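Type III restriction-modification enzyme EcoP15I Res subunit (Escherichia coli, PDB 4ZCF) restricts foreign DNA together with its Mod partner, coupling an ATP-dependent helicase-type motor to an endonuclease domain that cuts downstream of the recognition site. Local coordinates at residues C[57-66]-C[260-268]. Sequence-based numbering, arbitrary orientation.
Sequences IKNVQAFNGI and YKNLVYRLT
Asn64, late in segment 57-66, reaches across to strand 263-267, where its ND2 donates a bent hydrogen bond of 2.7 Å to Val264 O. The same ND2 stands at the edge of the Tyr265 ring, 3.4 Å from CD1, with amide and ring planes 72° apart. This bond lies toward the margin; the tight part is where Ile66, Val60 and Ile57 meet Val264, Leu263 and Asn262. CD1 of Ile66 lies 3.5 Å from Val264 O, while its other branch, CG2, meets Leu263 CD2. Val60 has CG1 anti to the backbone N (chi1 -178°), which sets that methyl 3.4 Å from Val264 O and against Val264 CG2. Ile57 CD1 abuts the amide of Asn262, whose OD1 and ND2 are hydrogen-bonded to Asn74 N and Ile79 O. Replacing Asn64 by an alanine would remove ND2 and would probably leave Val264 O without this donor and the tyrosine edge without its amide neighbour. By contrast, the helix flank with Asn59, Ala62 and Phe63 is turned to solvent, and the exposed Arg266 makes only a loose fringe beyond Ile66. The helix thus lies nearly parallel, at 18°, along strand 263-267, an edge strand of the parallel sheet in the first RecA-like domain of a superfamily 2 helicase motor.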
loop_
_atom_site.group_PDB
_atom_site.type_symbol
_atom_site.label_atom_id
_atom_site.label_comp_id
_atom_site.label_asym_id
_atom_site.label_seq_id
_atom_site.Cartn_x
_atom_site.Cartn_y
_atom_site.Cartn_z
ATOM N N ILE C 57 8.390 24.703 -38.568
ATOM C CA ILE C 57 8.237 23.407 -39.243
ATOM C C ILE C 57 8.875 23.414 -40.620
ATOM O O ILE C 57 9.670 22.511 -40.911
ATOM C CB ILE C 57 6.780 22.841 -39.207
ATOM C CG1 ILE C 57 6.376 22.468 -37.756
ATOM C CG2 ILE C 57 6.623 21.609 -40.126
ATOM C CD1 ILE C 57 4.922 22.362 -37.517
ATOM N N LYS C 58 8.564 24.447 -41.458
ATOM C CA LYS C 58 9.129 24.613 -42.814
ATOM C C LYS C 58 10.661 24.568 -42.789
ATOM O O LYS C 58 11.261 23.831 -43.566
ATOM C CB LYS C 58 8.643 25.918 -43.437
ATOM N N ASN C 59 11.275 25.294 -41.846
ATOM C CA ASN C 59 12.724 25.330 -41.665
ATOM C C ASN C 59 13.325 23.987 -41.225
ATOM O O ASN C 59 14.448 23.680 -41.634
ATOM C CB ASN C 59 13.127 26.479 -40.743
ATOM C CG ASN C 59 13.275 27.812 -41.442
ATOM O OD1 ASN C 59 13.767 27.907 -42.579
ATOM N ND2 ASN C 59 12.908 28.885 -40.751
ATOM N N VAL C 60 12.563 23.171 -40.425
ATOM C CA VAL C 60 12.970 21.820 -39.979
ATOM C C VAL C 60 12.938 20.864 -41.177
ATOM O O VAL C 60 13.889 20.109 -41.388
ATOM C CB VAL C 60 12.113 21.245 -38.806
ATOM C CG1 VAL C 60 12.629 19.874 -38.368
ATOM C CG2 VAL C 60 12.082 22.190 -37.616
ATOM N N GLN C 61 11.827 20.890 -41.944
ATOM C CA GLN C 61 11.612 20.064 -43.134
ATOM C C GLN C 61 12.715 20.297 -44.169
ATOM O O GLN C 61 13.308 19.330 -44.668
ATOM C CB GLN C 61 10.208 20.294 -43.709
ATOM C CG GLN C 61 9.113 19.817 -42.764
ATOM C CD GLN C 61 7.771 19.685 -43.429
ATOM O OE1 GLN C 61 6.946 20.601 -43.410
ATOM N NE2 GLN C 61 7.498 18.515 -43.983
ATOM N N ALA C 62 13.049 21.580 -44.404
ATOM C CA ALA C 62 14.108 22.038 -45.309
ATOM C C ALA C 62 15.476 21.474 -44.922
ATOM O O ALA C 62 16.180 20.935 -45.778
ATOM C CB ALA C 62 14.158 23.561 -45.311
ATOM N N PHE C 63 15.842 21.589 -43.632
ATOM C CA PHE C 63 17.109 21.112 -43.091
ATOM C C PHE C 63 17.237 19.590 -43.153
ATOM O O PHE C 63 18.313 19.086 -43.468
ATOM C CB PHE C 63 17.272 21.601 -41.650
ATOM C CG PHE C 63 18.673 21.508 -41.103
ATOM C CD1 PHE C 63 19.592 22.531 -41.319
ATOM C CD2 PHE C 63 19.064 20.422 -40.327
ATOM C CE1 PHE C 63 20.890 22.454 -40.793
ATOM C CE2 PHE C 63 20.358 20.346 -39.800
ATOM C CZ PHE C 63 21.262 21.361 -40.037
ATOM N N ASN C 64 16.149 18.865 -42.844
ATOM C CA ASN C 64 16.116 17.403 -42.828
ATOM C C ASN C 64 15.882 16.739 -44.198
ATOM O O ASN C 64 15.977 15.514 -44.308
ATOM C CB ASN C 64 15.104 16.909 -41.794
ATOM C CG ASN C 64 15.555 16.933 -40.349
ATOM O OD1 ASN C 64 16.698 17.273 -39.998
ATOM N ND2 ASN C 64 14.658 16.514 -39.472
ATOM N N GLY C 65 15.597 17.539 -45.224
ATOM C CA GLY C 65 15.350 17.041 -46.575
ATOM C C GLY C 65 14.008 16.349 -46.725
ATOM O O GLY C 65 13.917 15.289 -47.363
ATOM N N ILE C 66 12.957 16.955 -46.123
ATOM C CA ILE C 66 11.572 16.466 -46.141
ATOM C C ILE C 66 10.720 17.415 -46.996
ATOM O O ILE C 66 10.674 18.622 -46.721
ATOM C CB ILE C 66 10.984 16.276 -44.699
ATOM C CG1 ILE C 66 11.826 15.285 -43.854
ATOM C CG2 ILE C 66 9.491 15.870 -44.734
ATOM C CD1 ILE C 66 11.678 15.465 -42.383
ATOM N N TYR C 260 0.705 11.608 -42.252
ATOM C CA TYR C 260 1.360 12.496 -41.312
ATOM C C TYR C 260 0.485 13.670 -40.964
ATOM O O TYR C 260 -0.526 13.929 -41.619
ATOM C CB TYR C 260 2.692 13.015 -41.904
ATOM C CG TYR C 260 3.664 11.936 -42.338
ATOM C CD1 TYR C 260 4.390 11.204 -41.399
ATOM C CD2 TYR C 260 3.917 11.699 -43.686
ATOM C CE1 TYR C 260 5.293 10.214 -41.793
ATOM C CE2 TYR C 260 4.826 10.719 -44.092
ATOM C CZ TYR C 260 5.506 9.971 -43.142
ATOM O OH TYR C 260 6.403 9.000 -43.531
ATOM N N LYS C 261 0.898 14.404 -39.935
ATOM C CA LYS C 261 0.265 15.638 -39.497
ATOM C C LYS C 261 1.296 16.745 -39.687
ATOM O O LYS C 261 1.070 17.643 -40.495
ATOM C CB LYS C 261 -0.285 15.532 -38.065
ATOM C CG LYS C 261 -1.475 14.569 -37.945
ATOM C CD LYS C 261 -2.812 15.261 -38.187
ATOM C CE LYS C 261 -3.843 14.336 -38.788
ATOM N NZ LYS C 261 -5.225 14.858 -38.604
ATOM N N ASN C 262 2.464 16.624 -39.046
ATOM C CA ASN C 262 3.586 17.550 -39.195
ATOM C C ASN C 262 4.879 16.732 -39.159
ATOM O O ASN C 262 5.450 16.534 -38.088
ATOM C CB ASN C 262 3.557 18.647 -38.117
ATOM C CG ASN C 262 2.458 19.668 -38.316
ATOM O OD1 ASN C 262 2.488 20.464 -39.253
ATOM N ND2 ASN C 262 1.468 19.684 -37.443
ATOM N N LEU C 263 5.299 16.189 -40.321
ATOM C CA LEU C 263 6.509 15.373 -40.390
ATOM C C LEU C 263 7.737 16.237 -40.219
ATOM O O LEU C 263 8.016 17.123 -41.031
ATOM C CB LEU C 263 6.575 14.477 -41.633
ATOM C CG LEU C 263 7.818 13.590 -41.752
ATOM C CD1 LEU C 263 7.912 12.595 -40.604
ATOM C CD2 LEU C 263 7.843 12.863 -43.077
ATOM N N VAL C 264 8.441 15.992 -39.116
ATOM C CA VAL C 264 9.588 16.760 -38.674
ATOM C C VAL C 264 10.924 16.017 -38.859
ATOM O O VAL C 264 11.953 16.654 -39.104
ATOM C CB VAL C 264 9.271 17.256 -37.240
ATOM C CG1 VAL C 264 10.158 16.645 -36.163
ATOM C CG2 VAL C 264 9.243 18.764 -37.171
ATOM N N TYR C 265 10.899 14.673 -38.803
ATOM C CA TYR C 265 12.091 13.854 -38.946
ATOM C C TYR C 265 11.748 12.493 -39.560
ATOM O O TYR C 265 10.744 11.906 -39.201
ATOM C CB TYR C 265 12.804 13.719 -37.575
ATOM C CG TYR C 265 14.078 12.901 -37.606
ATOM C CD1 TYR C 265 15.247 13.416 -38.154
ATOM C CD2 TYR C 265 14.109 11.601 -37.108
ATOM C CE1 TYR C 265 16.400 12.639 -38.257
ATOM C CE2 TYR C 265 15.263 10.824 -37.183
ATOM C CZ TYR C 265 16.411 11.353 -37.745
ATOM O OH TYR C 265 17.558 10.604 -37.807
ATOM N N ARG C 266 12.586 12.000 -40.487
ATOM C CA ARG C 266 12.431 10.705 -41.148
ATOM C C ARG C 266 13.760 9.950 -41.350
ATOM O O ARG C 266 14.616 10.348 -42.150
ATOM C CB ARG C 266 11.643 10.832 -42.461
ATOM C CG ARG C 266 11.203 9.499 -43.060
ATOM C CD ARG C 266 9.804 9.578 -43.629
ATOM N NE ARG C 266 9.722 10.465 -44.791
ATOM C CZ ARG C 266 9.757 10.056 -46.055
ATOM N NH1 ARG C 266 9.872 8.762 -46.341
ATOM N NH2 ARG C 266 9.673 10.935 -47.044
ATOM N N LEU C 267 13.908 8.856 -40.603
ATOM C CA LEU C 267 15.018 7.922 -40.671
ATOM C C LEU C 267 14.347 6.625 -41.034
ATOM O O LEU C 267 13.720 5.994 -40.182
ATOM C CB LEU C 267 15.731 7.805 -39.309
ATOM C CG LEU C 267 16.859 6.772 -39.212
ATOM C CD1 LEU C 267 18.094 7.206 -40.012
ATOM C CD2 LEU C 267 17.226 6.534 -37.788
ATOM N N THR C 268 14.508 6.243 -42.286
ATOM C CA THR C 268 13.923 5.067 -42.900
ATOM C C THR C 268 14.675 3.796 -42.701
ATOM O O THR C 268 15.770 3.803 -42.226
ATOM C CB THR C 268 13.858 5.244 -44.395
ATOM O OG1 THR C 268 15.172 5.513 -44.866
ATOM C CG2 THR C 268 12.961 6.386 -44.728
#